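Local coordinates for protein glucose-6-phosphate isomerase (PDB 6OTU) that catalyses the reversible isomerization of glucose-6-phosphate to fructose-6-phosphate, at residues G37-E42 with Q433-A438; T151-G156 with R197-E202; D190-V195 with E223-A228; I291-G296 with S471-Y476; A297-A302 with S465-G470. One frame throughout, in Å; residues are numbered along the deposited sequence.

How the contacts relate
All five contacts are largely buried, but contact 5 has an exposed rim at Arg-467 and contact 2 opens to solvent at Asp-200. Contacts 4 and 5, near the middle of the chain with centres 2 Å apart, are two halves of one crossing between helices 287-303 and 466-487; there glycine, alanine and serine bring backbones together, and contact 4 adds a hydrogen bond. Contacts 2 and 3, with centres 9 Å apart, share the apolar layer on one face of the five-stranded parallel sheet, where Val-153 of contact 2 packs on Val-195 and Phe-225 of contact 3; contact 2 also has a water bridge. Contact 1 lies across the chain's centre from these two, purely apolar, and like contact 3 borders the second subunit.

Contact 1: G37-E42 with Q433-A438; sequences GCLSEE and QSLALA
Leu-39 and Leu-435 mark the closest approach of the two backbones, yet their CA atoms are still 8.6 Å apart, a spacing that side chains have to bridge. Segment 37-42 is a turn leading into helix 41-46, whereas 433-438 belongs to helix 422-439. That helix is part of the beta-alpha-beta crossover between the neighbouring parallel strands 401-406 and 456-461 of the mixed sheet, so the contact seats an N-terminal turn on a helix of the larger alpha/beta layer. Leu-39 is the centre of an inverse gamma turn, with a weak bond of 3.0 Å from Ser-40 N to Cys-38 O. Immediately afterwards Ser-40 serves as N-cap, its OG bonding to Arg-43 N, which suits a small hydroxyl residue at a helix start.

Leucine fits the turn's apex because its branched end can fill an apolar site well away from its own backbone. CD1 of Leu-39 lies anti to CA (chi2 -170°) and is therefore the leading atom of an extended side chain directed at the helix. Leu-435 answers with a lateral branch, CD2, and the two side chains slide past each other in opposite directions. One turn further along the helix, Ala-438 presents a methyl small enough to lie beside the leucine. Around this buried cluster the second subunit closes in: its Gly-524 packs on Leu-435, and its Arg-527 makes a weak hydrogen bond to Leu-39 O. Leu-39 CD1 touches Leu-435 CD2 at a tight 3.5 Å and Ala-438 CB at 4.4 Å.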
# COMPACT_ATOMS: atom_id res chain seq x y z
N GLY A 37 -33.25 7.57 -9.44
CA GLY A 37 -33.49 6.71 -10.58
C GLY A 37 -32.40 6.63 -11.63
O GLY A 37 -32.64 6.04 -12.69
N CYS A 38 -31.21 7.20 -11.39
CA CYS A 38 -30.17 7.17 -12.42
C CYS A 38 -29.57 5.77 -12.57
O CYS A 38 -29.24 5.35 -13.69
CB CYS A 38 -29.06 8.17 -12.11
SG CYS A 38 -27.56 7.97 -13.11
N LEU A 39 -29.42 5.04 -11.47
CA LEU A 39 -28.87 3.68 -11.51
C LEU A 39 -30.01 2.68 -11.74
O LEU A 39 -30.37 1.86 -10.89
CB LEU A 39 -28.10 3.38 -10.23
CG LEU A 39 -26.85 4.23 -9.98
CD1 LEU A 39 -26.06 3.68 -8.80
CD2 LEU A 39 -25.96 4.32 -11.21
N SER A 40 -30.56 2.76 -12.95
CA SER A 40 -31.70 1.96 -13.38
C SER A 40 -31.25 0.57 -13.81
O SER A 40 -30.06 0.30 -14.02
CB SER A 40 -32.41 2.64 -14.54
OG SER A 40 -31.57 2.66 -15.68
N GLU A 41 -32.23 -0.32 -13.98
CA GLU A 41 -31.93 -1.65 -14.49
C GLU A 41 -31.35 -1.57 -15.90
O GLU A 41 -30.36 -2.25 -16.21
CB GLU A 41 -33.18 -2.53 -14.47
CG GLU A 41 -32.83 -4.00 -14.31
CD GLU A 41 -33.80 -4.94 -14.98
OE1 GLU A 41 -35.03 -4.81 -14.72
OE2 GLU A 41 -33.33 -5.80 -15.76
N GLU A 42 -31.94 -0.72 -16.75
CA GLU A 42 -31.37 -0.48 -18.08
C GLU A 42 -29.90 -0.09 -17.99
O GLU A 42 -29.06 -0.66 -18.69
CB GLU A 42 -32.17 0.60 -18.81
N GLN A 433 -20.97 -0.85 -1.28
CA GLN A 433 -20.07 0.31 -1.16
C GLN A 433 -19.95 1.07 -2.47
O GLN A 433 -19.95 2.30 -2.48
CB GLN A 433 -18.70 -0.15 -0.66
CG GLN A 433 -18.71 -0.60 0.79
CD GLN A 433 -18.33 0.53 1.76
OE1 GLN A 433 -17.98 1.64 1.34
NE2 GLN A 433 -18.41 0.25 3.06
N SER A 434 -19.83 0.34 -3.58
CA SER A 434 -19.84 0.97 -4.90
C SER A 434 -21.12 1.78 -5.12
O SER A 434 -21.07 2.97 -5.46
CB SER A 434 -19.67 -0.12 -5.96
OG SER A 434 -20.02 0.32 -7.25
N LEU A 435 -22.29 1.17 -4.89
CA LEU A 435 -23.55 1.91 -4.96
C LEU A 435 -23.55 3.12 -4.02
O LEU A 435 -23.97 4.21 -4.41
CB LEU A 435 -24.71 0.99 -4.64
CG LEU A 435 -25.03 0.02 -5.78
CD1 LEU A 435 -26.14 -0.91 -5.38
CD2 LEU A 435 -25.42 0.78 -7.03
N ALA A 436 -23.10 2.93 -2.78
CA ALA A 436 -23.09 4.03 -1.82
C ALA A 436 -22.17 5.15 -2.27
O ALA A 436 -22.54 6.33 -2.19
CB ALA A 436 -22.69 3.51 -0.44
N LEU A 437 -20.98 4.80 -2.79
CA LEU A 437 -20.04 5.82 -3.26
C LEU A 437 -20.63 6.60 -4.43
O LEU A 437 -20.45 7.81 -4.53
CB LEU A 437 -18.71 5.18 -3.66
CG LEU A 437 -17.73 4.80 -2.53
CD1 LEU A 437 -16.63 3.84 -3.01
CD2 LEU A 437 -17.13 6.04 -1.87
N ALA A 438 -21.36 5.91 -5.32
CA ALA A 438 -21.93 6.58 -6.49
C ALA A 438 -23.18 7.40 -6.15
O ALA A 438 -23.37 8.50 -6.70
CB ALA A 438 -22.26 5.54 -7.56

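Contact 2: T151-G156 with R197-E202; sequences TLVQIG and REIDLE
Ile-199 lays two of its branches against strand 151-155, and this is the tightly packed part of the contact. Its CG2 meets Thr-151 CG2 at 3.8 Å, while its CD1 reaches Val-153 CG2 at 4.0 Å. The division of labour follows from the torsions: CG1 is held between the backbone N and the carbonyl carbon (chi1 67°), and the extended chi2 (-174°) carries CD1 onward to the valine, the two side chains crossing at about a right angle. Beta-branched residues suit an extended strand, and at alternate positions Thr-151 and Val-153 both point their CB toward the loop.

The strand is an inner one of the five-stranded parallel sheet, flanked by 180-184 and 204-209, and the loop 197-202 ends the crossover that passes over it, from strand 180-184 through helix 189-196 to strand 204-209. Phe-182 of the first of these strands also touches Ile-199.

The other side is looser and wetter. Thr-151 turns its methyl to the isoleucine and its hydroxyl elsewhere, so one residue serves both environments. A water lies 2.9 Å from Thr-151 OG1 and accepts from Asp-200 N at 2.8 Å, bridging strand and loop where no direct hydrogen bond joins them. Asp-200 itself is exposed, and its OD1 receives a weak bond of 3.2 Å from Glu-202 N at the start of the short 3-10 turn.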
# COMPACT_ATOMS: atom_id res chain seq x y z
N THR A 151 11.69 -25.75 0.47
CA THR A 151 11.77 -24.31 0.70
C THR A 151 12.40 -23.61 -0.50
O THR A 151 13.47 -24.02 -0.95
CB THR A 151 12.59 -24.03 1.96
OG1 THR A 151 12.00 -24.73 3.06
CG2 THR A 151 12.66 -22.55 2.26
N LEU A 152 11.76 -22.56 -0.99
CA LEU A 152 12.31 -21.74 -2.06
C LEU A 152 12.43 -20.29 -1.60
O LEU A 152 11.48 -19.75 -1.02
CB LEU A 152 11.45 -21.84 -3.34
CG LEU A 152 12.04 -21.16 -4.59
CD1 LEU A 152 11.69 -21.94 -5.83
CD2 LEU A 152 11.60 -19.71 -4.75
N VAL A 153 13.58 -19.67 -1.87
CA VAL A 153 13.84 -18.27 -1.51
C VAL A 153 14.14 -17.50 -2.79
O VAL A 153 15.18 -17.73 -3.43
CB VAL A 153 14.99 -18.13 -0.52
CG1 VAL A 153 15.28 -16.65 -0.25
CG2 VAL A 153 14.67 -18.87 0.78
N GLN A 154 13.26 -16.59 -3.17
CA GLN A 154 13.49 -15.77 -4.35
C GLN A 154 14.23 -14.51 -3.93
O GLN A 154 13.71 -13.70 -3.16
CB GLN A 154 12.19 -15.41 -5.05
CG GLN A 154 12.38 -14.60 -6.31
CD GLN A 154 11.52 -15.07 -7.47
OE1 GLN A 154 11.27 -16.27 -7.65
NE2 GLN A 154 11.06 -14.12 -8.29
N ILE A 155 15.45 -14.35 -4.44
CA ILE A 155 16.26 -13.15 -4.26
C ILE A 155 16.09 -12.30 -5.51
O ILE A 155 16.41 -12.74 -6.62
CB ILE A 155 17.74 -13.49 -4.02
CG1 ILE A 155 17.90 -14.29 -2.72
CG2 ILE A 155 18.59 -12.23 -4.01
CD1 ILE A 155 19.34 -14.65 -2.38
N GLY A 156 15.58 -11.09 -5.34
CA GLY A 156 15.30 -10.21 -6.46
C GLY A 156 14.46 -9.05 -5.98
O GLY A 156 13.87 -9.09 -4.90
N ARG A 197 16.49 -16.73 9.43
CA ARG A 197 16.05 -17.19 10.74
C ARG A 197 15.07 -18.36 10.62
O ARG A 197 14.98 -19.18 11.54
CB ARG A 197 15.41 -16.04 11.51
CG ARG A 197 15.00 -16.37 12.93
CD ARG A 197 13.99 -15.36 13.44
NE ARG A 197 14.04 -15.22 14.89
CZ ARG A 197 13.13 -15.71 15.73
NH1 ARG A 197 12.08 -16.38 15.24
NH2 ARG A 197 13.25 -15.53 17.04
N GLU A 198 14.37 -18.48 9.50
CA GLU A 198 13.23 -19.38 9.41
C GLU A 198 13.51 -20.69 8.67
O GLU A 198 12.74 -21.64 8.84
CB GLU A 198 12.06 -18.67 8.72
CG GLU A 198 11.59 -17.41 9.45
CD GLU A 198 11.05 -17.70 10.85
OE1 GLU A 198 10.48 -18.80 11.04
OE2 GLU A 198 11.20 -16.83 11.74
N ILE A 199 14.56 -20.78 7.85
CA ILE A 199 14.67 -21.84 6.85
C ILE A 199 15.76 -22.84 7.21
O ILE A 199 16.73 -22.53 7.91
CB ILE A 199 14.92 -21.26 5.45
CG1 ILE A 199 16.31 -20.61 5.39
CG2 ILE A 199 13.84 -20.24 5.08
CD1 ILE A 199 16.62 -19.88 4.10
N ASP A 200 15.58 -24.06 6.71
CA ASP A 200 16.61 -25.10 6.74
C ASP A 200 17.37 -25.02 5.41
O ASP A 200 16.82 -25.36 4.36
CB ASP A 200 15.96 -26.46 6.96
CG ASP A 200 16.93 -27.63 6.90
OD1 ASP A 200 18.17 -27.43 6.80
OD2 ASP A 200 16.43 -28.77 6.96
N LEU A 201 18.63 -24.57 5.46
CA LEU A 201 19.39 -24.34 4.23
C LEU A 201 19.54 -25.62 3.42
O LEU A 201 19.42 -25.60 2.19
CB LEU A 201 20.77 -23.75 4.55
CG LEU A 201 20.84 -22.33 5.14
CD1 LEU A 201 22.27 -21.97 5.54
CD2 LEU A 201 20.27 -21.28 4.19
N GLU A 202 19.77 -26.75 4.10
CA GLU A 202 19.91 -28.02 3.39
C GLU A 202 18.66 -28.34 2.57
O GLU A 202 18.75 -29.03 1.55
CB GLU A 202 20.22 -29.14 4.37
CG GLU A 202 21.16 -30.18 3.79
CD GLU A 202 21.95 -30.91 4.85
OE1 GLU A 202 23.08 -31.37 4.55
OE2 GLU A 202 21.45 -31.03 6.00
O HOH W 1 12.94 -24.51 5.77

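Contact 3: D190-V195 with E223-A228; sequences DNAAEV and ELFRQA
Ala-192 and Leu-224 stand at the nearest point of two helices whose short segments run in broadly the same direction, with axes 11.0 Å apart at closest approach and a crossing angle of -37°. Alanine suits the site because its single methyl receives two larger side chains: Ala-192 CB touches Leu-224 CD1 at 3.8 Å and Phe-225 CE1 at 4.0 Å, the latter obliquely to the ring. One turn later, Val-195 offers CG1 to Phe-225 CZ at 4.1 Å, coming to the ring at its edge and near its plane. The valine's chi1 of 170° swings CG1 away from the backbone nitrogen and makes it the branch that meets the ring.

Helices 189-196 and 216-231 are the connections of successive beta-alpha-beta units and cover the same face of the parallel sheet in this SIS-type alpha/beta domain. Phe-225 is large enough to fill the wedge between helices and strands, where it also packs on Val-184, Val-153 and Ile-155. Polar residues of helix 189-196 have other partners: Asn-191 OD1 accepts from Ser-185 N and Asn-186 N, while both carboxylate oxygens of Asp-190 bond to backbone nitrogens of Gln-410 and Arg-411 of the second subunit.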
# COMPACT_ATOMS: atom_id res chain seq x y z
N ASP A 190 18.17 -6.76 7.16
CA ASP A 190 17.16 -7.35 8.04
C ASP A 190 16.20 -8.21 7.24
O ASP A 190 15.67 -9.20 7.77
CB ASP A 190 16.43 -6.25 8.81
CG ASP A 190 17.24 -5.74 10.00
OD1 ASP A 190 18.15 -6.47 10.45
OD2 ASP A 190 16.97 -4.62 10.47
N ASN A 191 15.99 -7.88 5.96
CA ASN A 191 15.19 -8.73 5.08
C ASN A 191 15.81 -10.12 4.94
O ASN A 191 15.12 -11.13 5.13
CB ASN A 191 15.04 -8.05 3.71
CG ASN A 191 13.97 -8.70 2.83
OD1 ASN A 191 13.73 -8.26 1.71
ND2 ASN A 191 13.32 -9.76 3.34
N ALA A 192 17.11 -10.19 4.64
CA ALA A 192 17.77 -11.49 4.55
C ALA A 192 17.76 -12.20 5.90
O ALA A 192 17.54 -13.41 5.98
CB ALA A 192 19.20 -11.35 4.04
N ALA A 193 17.99 -11.46 6.98
CA ALA A 193 18.08 -12.08 8.29
C ALA A 193 16.75 -12.71 8.70
O ALA A 193 16.73 -13.84 9.23
CB ALA A 193 18.55 -11.05 9.31
N GLU A 194 15.63 -12.02 8.47
CA GLU A 194 14.34 -12.60 8.85
C GLU A 194 14.09 -13.91 8.12
O GLU A 194 13.52 -14.85 8.69
CB GLU A 194 13.18 -11.62 8.60
CG GLU A 194 12.85 -11.35 7.11
CD GLU A 194 11.70 -10.37 6.87
OE1 GLU A 194 10.98 -10.01 7.84
OE2 GLU A 194 11.53 -9.94 5.70
N VAL A 195 14.55 -14.03 6.87
CA VAL A 195 14.32 -15.26 6.13
C VAL A 195 15.27 -16.35 6.60
O VAL A 195 14.85 -17.49 6.83
CB VAL A 195 14.45 -14.98 4.63
CG1 VAL A 195 14.46 -16.30 3.84
CG2 VAL A 195 13.31 -14.06 4.20
N GLU A 223 25.18 -12.93 -2.15
CA GLU A 223 26.43 -13.12 -1.43
C GLU A 223 26.16 -13.41 0.05
O GLU A 223 26.81 -14.29 0.63
CB GLU A 223 27.33 -11.89 -1.60
CG GLU A 223 28.67 -11.99 -0.88
CD GLU A 223 29.52 -13.17 -1.34
OE1 GLU A 223 29.34 -13.63 -2.49
OE2 GLU A 223 30.38 -13.63 -0.54
N LEU A 224 25.18 -12.73 0.65
CA LEU A 224 24.80 -13.04 2.03
C LEU A 224 24.35 -14.49 2.19
O LEU A 224 24.64 -15.13 3.20
CB LEU A 224 23.68 -12.11 2.50
CG LEU A 224 24.07 -10.88 3.32
CD1 LEU A 224 22.81 -10.15 3.73
CD2 LEU A 224 24.89 -11.26 4.53
N PHE A 225 23.63 -15.02 1.21
CA PHE A 225 23.16 -16.39 1.33
C PHE A 225 24.28 -17.39 1.06
O PHE A 225 24.37 -18.42 1.74
CB PHE A 225 21.98 -16.62 0.40
CG PHE A 225 20.64 -16.33 1.04
CD1 PHE A 225 20.27 -15.03 1.34
CD2 PHE A 225 19.77 -17.37 1.36
CE1 PHE A 225 19.03 -14.75 1.95
CE2 PHE A 225 18.53 -17.10 1.97
CZ PHE A 225 18.17 -15.78 2.26
N ARG A 226 25.15 -17.08 0.08
CA ARG A 226 26.29 -17.94 -0.20
C ARG A 226 27.15 -18.12 1.04
O ARG A 226 27.61 -19.23 1.31
CB ARG A 226 27.15 -17.38 -1.35
CG ARG A 226 26.45 -17.34 -2.70
CD ARG A 226 27.29 -17.92 -3.84
NE ARG A 226 26.51 -17.97 -5.08
CZ ARG A 226 26.47 -19.02 -5.90
NH1 ARG A 226 27.18 -20.12 -5.63
NH2 ARG A 226 25.73 -18.96 -7.00
N GLN A 227 27.36 -17.04 1.80
CA GLN A 227 28.16 -17.13 3.02
C GLN A 227 27.47 -17.99 4.07
O GLN A 227 28.14 -18.74 4.79
CB GLN A 227 28.44 -15.73 3.57
CG GLN A 227 29.02 -14.79 2.54
CD GLN A 227 30.20 -14.00 3.04
OE1 GLN A 227 30.13 -12.78 3.21
NE2 GLN A 227 31.31 -14.70 3.28
N ALA A 228 26.14 -17.89 4.16
CA ALA A 228 25.42 -18.69 5.16
C ALA A 228 25.55 -20.18 4.86
O ALA A 228 25.77 -20.98 5.79
CB ALA A 228 23.95 -18.25 5.23

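Contact 4: I291-G296 with S471-Y476; sequences IEFLQG and SLLAFY
Ser-471 OG donates a 2.8 Å hydrogen bond to Gly-296 O, tying one helix to the backbone of the other. The hydroxyl comes in from above the carbonyl plane, 46° out of it, with a C=O...donor angle of 105°, and so does not use a lone-pair direction. Ser-471 CA adds a CA-H...O contact to that same oxygen at 3.4 Å. Beside this polar point is an apolar one: Leu-473 CD2 meets the Phe-293 ring at its edge, 3.7 Å from CZ.

Small residues suit so close an approach. The CA atoms of Gly-296 and Ser-471 are 4.5 Å apart, a close helix-helix crossing of 287-303 and 466-487 in which glycine lets the backbones nearly touch and serine is slim enough to enter while supplying a donor.

Further out, Arg-467 O, also an acceptor, can have only a weak share of the hydroxyl's one proton, and Ile-300 packs against the serine. The Phe-293 ring swings toward the partner helix because CG is anti to the backbone N (chi1 165°), and Met-167 and Met-171 of helix 162-172 pack on it together with Thr-273. Ala-272 touches Leu-473, whose side chain lies about 12 Å from bound glucose-6-phosphate.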
# COMPACT_ATOMS: atom_id res chain seq x y z
N ILE A 291 1.28 -23.57 -16.21
CA ILE A 291 0.72 -23.55 -17.56
C ILE A 291 -0.70 -22.98 -17.55
O ILE A 291 -1.09 -22.23 -18.46
CB ILE A 291 0.78 -24.97 -18.16
CG1 ILE A 291 2.23 -25.42 -18.32
CG2 ILE A 291 0.01 -25.03 -19.48
CD1 ILE A 291 3.08 -24.43 -19.05
N GLU A 292 -1.51 -23.34 -16.54
CA GLU A 292 -2.85 -22.78 -16.45
C GLU A 292 -2.79 -21.27 -16.29
O GLU A 292 -3.59 -20.54 -16.89
CB GLU A 292 -3.61 -23.39 -15.27
CG GLU A 292 -3.86 -24.87 -15.42
CD GLU A 292 -4.59 -25.44 -14.22
OE1 GLU A 292 -4.82 -26.67 -14.21
OE2 GLU A 292 -4.93 -24.65 -13.31
N PHE A 293 -1.85 -20.79 -15.47
CA PHE A 293 -1.59 -19.36 -15.34
C PHE A 293 -1.25 -18.73 -16.68
O PHE A 293 -1.74 -17.64 -17.01
CB PHE A 293 -0.46 -19.19 -14.32
CG PHE A 293 0.19 -17.83 -14.30
CD1 PHE A 293 -0.51 -16.71 -13.89
CD2 PHE A 293 1.54 -17.70 -14.61
CE1 PHE A 293 0.11 -15.45 -13.81
CE2 PHE A 293 2.16 -16.46 -14.56
CZ PHE A 293 1.44 -15.33 -14.15
N LEU A 294 -0.40 -19.40 -17.49
CA LEU A 294 -0.06 -18.88 -18.82
C LEU A 294 -1.27 -18.87 -19.74
O LEU A 294 -1.45 -17.92 -20.51
CB LEU A 294 1.07 -19.71 -19.46
CG LEU A 294 2.49 -19.70 -18.86
CD1 LEU A 294 3.54 -20.34 -19.81
CD2 LEU A 294 2.92 -18.30 -18.40
N GLN A 295 -2.10 -19.92 -19.70
CA GLN A 295 -3.28 -19.94 -20.57
C GLN A 295 -4.23 -18.80 -20.24
O GLN A 295 -4.81 -18.19 -21.14
CB GLN A 295 -3.99 -21.29 -20.45
CG GLN A 295 -3.17 -22.43 -21.05
CD GLN A 295 -3.75 -23.81 -20.75
OE1 GLN A 295 -4.21 -24.08 -19.64
NE2 GLN A 295 -3.74 -24.68 -21.76
N GLY A 296 -4.36 -18.44 -18.95
CA GLY A 296 -5.22 -17.32 -18.59
C GLY A 296 -4.72 -16.00 -19.15
O GLY A 296 -5.50 -15.19 -19.65
N SER A 471 -5.30 -14.21 -16.15
CA SER A 471 -6.10 -13.27 -16.91
C SER A 471 -6.09 -11.89 -16.26
O SER A 471 -5.98 -10.87 -16.96
CB SER A 471 -7.54 -13.79 -17.05
OG SER A 471 -7.56 -14.98 -17.83
N LEU A 472 -6.18 -11.84 -14.93
CA LEU A 472 -6.17 -10.56 -14.22
C LEU A 472 -4.85 -9.84 -14.41
O LEU A 472 -4.82 -8.62 -14.60
CB LEU A 472 -6.43 -10.78 -12.73
CG LEU A 472 -7.84 -10.56 -12.18
CD1 LEU A 472 -7.88 -11.01 -10.74
CD2 LEU A 472 -8.25 -9.09 -12.30
N LEU A 473 -3.74 -10.58 -14.35
CA LEU A 473 -2.44 -9.98 -14.60
C LEU A 473 -2.39 -9.38 -16.00
O LEU A 473 -2.09 -8.19 -16.15
CB LEU A 473 -1.34 -11.02 -14.42
CG LEU A 473 0.09 -10.54 -14.66
CD1 LEU A 473 0.52 -9.64 -13.51
CD2 LEU A 473 1.01 -11.72 -14.75
N ALA A 474 -2.74 -10.17 -17.02
CA ALA A 474 -2.66 -9.68 -18.39
C ALA A 474 -3.62 -8.51 -18.61
O ALA A 474 -3.31 -7.57 -19.35
CB ALA A 474 -2.94 -10.81 -19.40
N PHE A 475 -4.78 -8.57 -17.97
CA PHE A 475 -5.75 -7.48 -18.03
C PHE A 475 -5.12 -6.14 -17.69
O PHE A 475 -5.29 -5.16 -18.42
CB PHE A 475 -6.89 -7.78 -17.07
CG PHE A 475 -7.83 -6.65 -16.89
CD1 PHE A 475 -8.77 -6.35 -17.87
CD2 PHE A 475 -7.82 -5.91 -15.71
CE1 PHE A 475 -9.67 -5.31 -17.69
CE2 PHE A 475 -8.72 -4.87 -15.52
CZ PHE A 475 -9.65 -4.57 -16.50
N TYR A 476 -4.39 -6.08 -16.57
CA TYR A 476 -3.82 -4.82 -16.14
C TYR A 476 -2.61 -4.45 -16.98
O TYR A 476 -2.38 -3.27 -17.26
CB TYR A 476 -3.47 -4.88 -14.64
CG TYR A 476 -4.63 -4.44 -13.77
CD1 TYR A 476 -4.94 -3.09 -13.65
CD2 TYR A 476 -5.44 -5.37 -13.11
CE1 TYR A 476 -6.01 -2.67 -12.87
CE2 TYR A 476 -6.52 -4.96 -12.33
CZ TYR A 476 -6.79 -3.60 -12.22
OH TYR A 476 -7.84 -3.14 -11.44

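Contact 5: A297-A302 with S465-G470; sequences AAAIDA and SPRIAG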
# COMPACT_ATOMS: atom_id res chain seq x y z
N ALA A 297 -3.41 -15.77 -19.07
CA ALA A 297 -2.83 -14.57 -19.66
C ALA A 297 -2.98 -14.57 -21.19
O ALA A 297 -3.43 -13.58 -21.79
CB ALA A 297 -1.37 -14.45 -19.24
N ALA A 298 -2.61 -15.68 -21.85
CA ALA A 298 -2.71 -15.71 -23.31
C ALA A 298 -4.13 -15.45 -23.80
O ALA A 298 -4.33 -14.84 -24.85
CB ALA A 298 -2.21 -17.05 -23.83
N ALA A 299 -5.13 -15.89 -23.03
CA ALA A 299 -6.52 -15.67 -23.44
C ALA A 299 -6.87 -14.19 -23.43
O ALA A 299 -7.64 -13.73 -24.28
CB ALA A 299 -7.46 -16.47 -22.53
N ILE A 300 -6.32 -13.42 -22.49
CA ILE A 300 -6.58 -11.98 -22.46
C ILE A 300 -5.77 -11.26 -23.54
O ILE A 300 -6.28 -10.33 -24.18
CB ILE A 300 -6.30 -11.39 -21.05
CG1 ILE A 300 -7.40 -11.79 -20.04
CG2 ILE A 300 -6.23 -9.87 -21.09
CD1 ILE A 300 -8.82 -11.39 -20.44
N ASP A 301 -4.51 -11.67 -23.76
CA ASP A 301 -3.76 -11.18 -24.91
C ASP A 301 -4.59 -11.25 -26.19
O ASP A 301 -4.64 -10.29 -26.96
CB ASP A 301 -2.47 -11.99 -25.11
CG ASP A 301 -1.51 -11.88 -23.93
OD1 ASP A 301 -1.71 -11.00 -23.06
OD2 ASP A 301 -0.57 -12.70 -23.86
N ALA A 302 -5.25 -12.38 -26.43
CA ALA A 302 -6.05 -12.49 -27.64
C ALA A 302 -7.28 -11.59 -27.56
O ALA A 302 -7.66 -10.95 -28.55
CB ALA A 302 -6.46 -13.94 -27.89
N SER A 465 -8.26 -18.34 -9.32
CA SER A 465 -7.62 -19.59 -9.71
C SER A 465 -6.32 -19.23 -10.42
O SER A 465 -6.06 -18.06 -10.70
CB SER A 465 -8.53 -20.41 -10.62
OG SER A 465 -8.75 -19.70 -11.84
N PRO A 466 -5.47 -20.23 -10.70
CA PRO A 466 -4.30 -19.94 -11.56
C PRO A 466 -4.69 -19.27 -12.87
O PRO A 466 -4.09 -18.25 -13.24
CB PRO A 466 -3.68 -21.33 -11.78
CG PRO A 466 -4.02 -22.07 -10.54
CD PRO A 466 -5.38 -21.56 -10.07
N ARG A 467 -5.69 -19.80 -13.57
CA ARG A 467 -6.09 -19.22 -14.85
C ARG A 467 -6.57 -17.78 -14.68
O ARG A 467 -6.11 -16.87 -15.39
CB ARG A 467 -7.19 -20.08 -15.49
CG ARG A 467 -7.65 -19.53 -16.82
CD ARG A 467 -8.55 -20.48 -17.59
NE ARG A 467 -8.92 -19.87 -18.87
CZ ARG A 467 -8.43 -20.25 -20.05
NH1 ARG A 467 -7.57 -21.25 -20.13
NH2 ARG A 467 -8.83 -19.62 -21.15
N ILE A 468 -7.47 -17.56 -13.72
CA ILE A 468 -8.03 -16.23 -13.49
C ILE A 468 -6.94 -15.26 -13.02
O ILE A 468 -6.93 -14.09 -13.42
CB ILE A 468 -9.19 -16.31 -12.48
CG1 ILE A 468 -10.39 -17.05 -13.10
CG2 ILE A 468 -9.60 -14.92 -12.01
CD1 ILE A 468 -11.06 -16.28 -14.23
N ALA A 469 -6.01 -15.72 -12.18
CA ALA A 469 -4.86 -14.89 -11.82
C ALA A 469 -4.09 -14.45 -13.06
O ALA A 469 -3.72 -13.28 -13.18
CB ALA A 469 -3.93 -15.64 -10.87
N GLY A 470 -3.87 -15.38 -13.99
CA GLY A 470 -3.19 -15.02 -15.23
C GLY A 470 -3.98 -14.03 -16.08
O GLY A 470 -3.41 -13.12 -16.67
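Arg-467 stretches across to Ala-299 at the outer margin of this helix crossing. From CB the chain sets off with CG opposite the backbone N (chi1 -180°), and from CG through CD to NE it stays fully extended, so the methylenes span the distance to helix 287-303 without a bend. At the end the guanidinium divides: NH1 lies 3.6 Å from Gln-295 CB, and NH2 comes to 3.7 Å from Ala-299 CB, the methyl meeting the flat group obliquely. An arginine serves well here, since its long extended stem carries the guanidinium across to the neighbouring helix at the exposed margin of the contact. The small methyl of Ala-299 lets NH2 come close, and Arg-116 touches this alanine too.

Deeper in, the backbones themselves meet. Ala-297 and Gly-470 have CA atoms 4.5 Å apart, and Gly-470 O receives a CA-H...O contact from Ala-297 CA at 3.4 Å, with Ala-297 CB 3.5 Å from the same oxygen. Gly-470, having no side chain, suits this place, where its backbone lies so close to Ala-297. The start of helix 466-487 is fixed by Ser-465, an N-cap whose OG accepts from Ile-468 N at 3.1 Å and a nearly straight 168°, and Pro-466 fits the first turn, where no backbone N-H is needed. Further along helix 287-303, Asp-301 OD2 forms a salt bridge to Arg-112 and OD1 a hydrogen bond to His-478. Glycine and alanine facing one another, with CA-H...O contacts between backbones, are typical of a close small-residue helix-helix crossing.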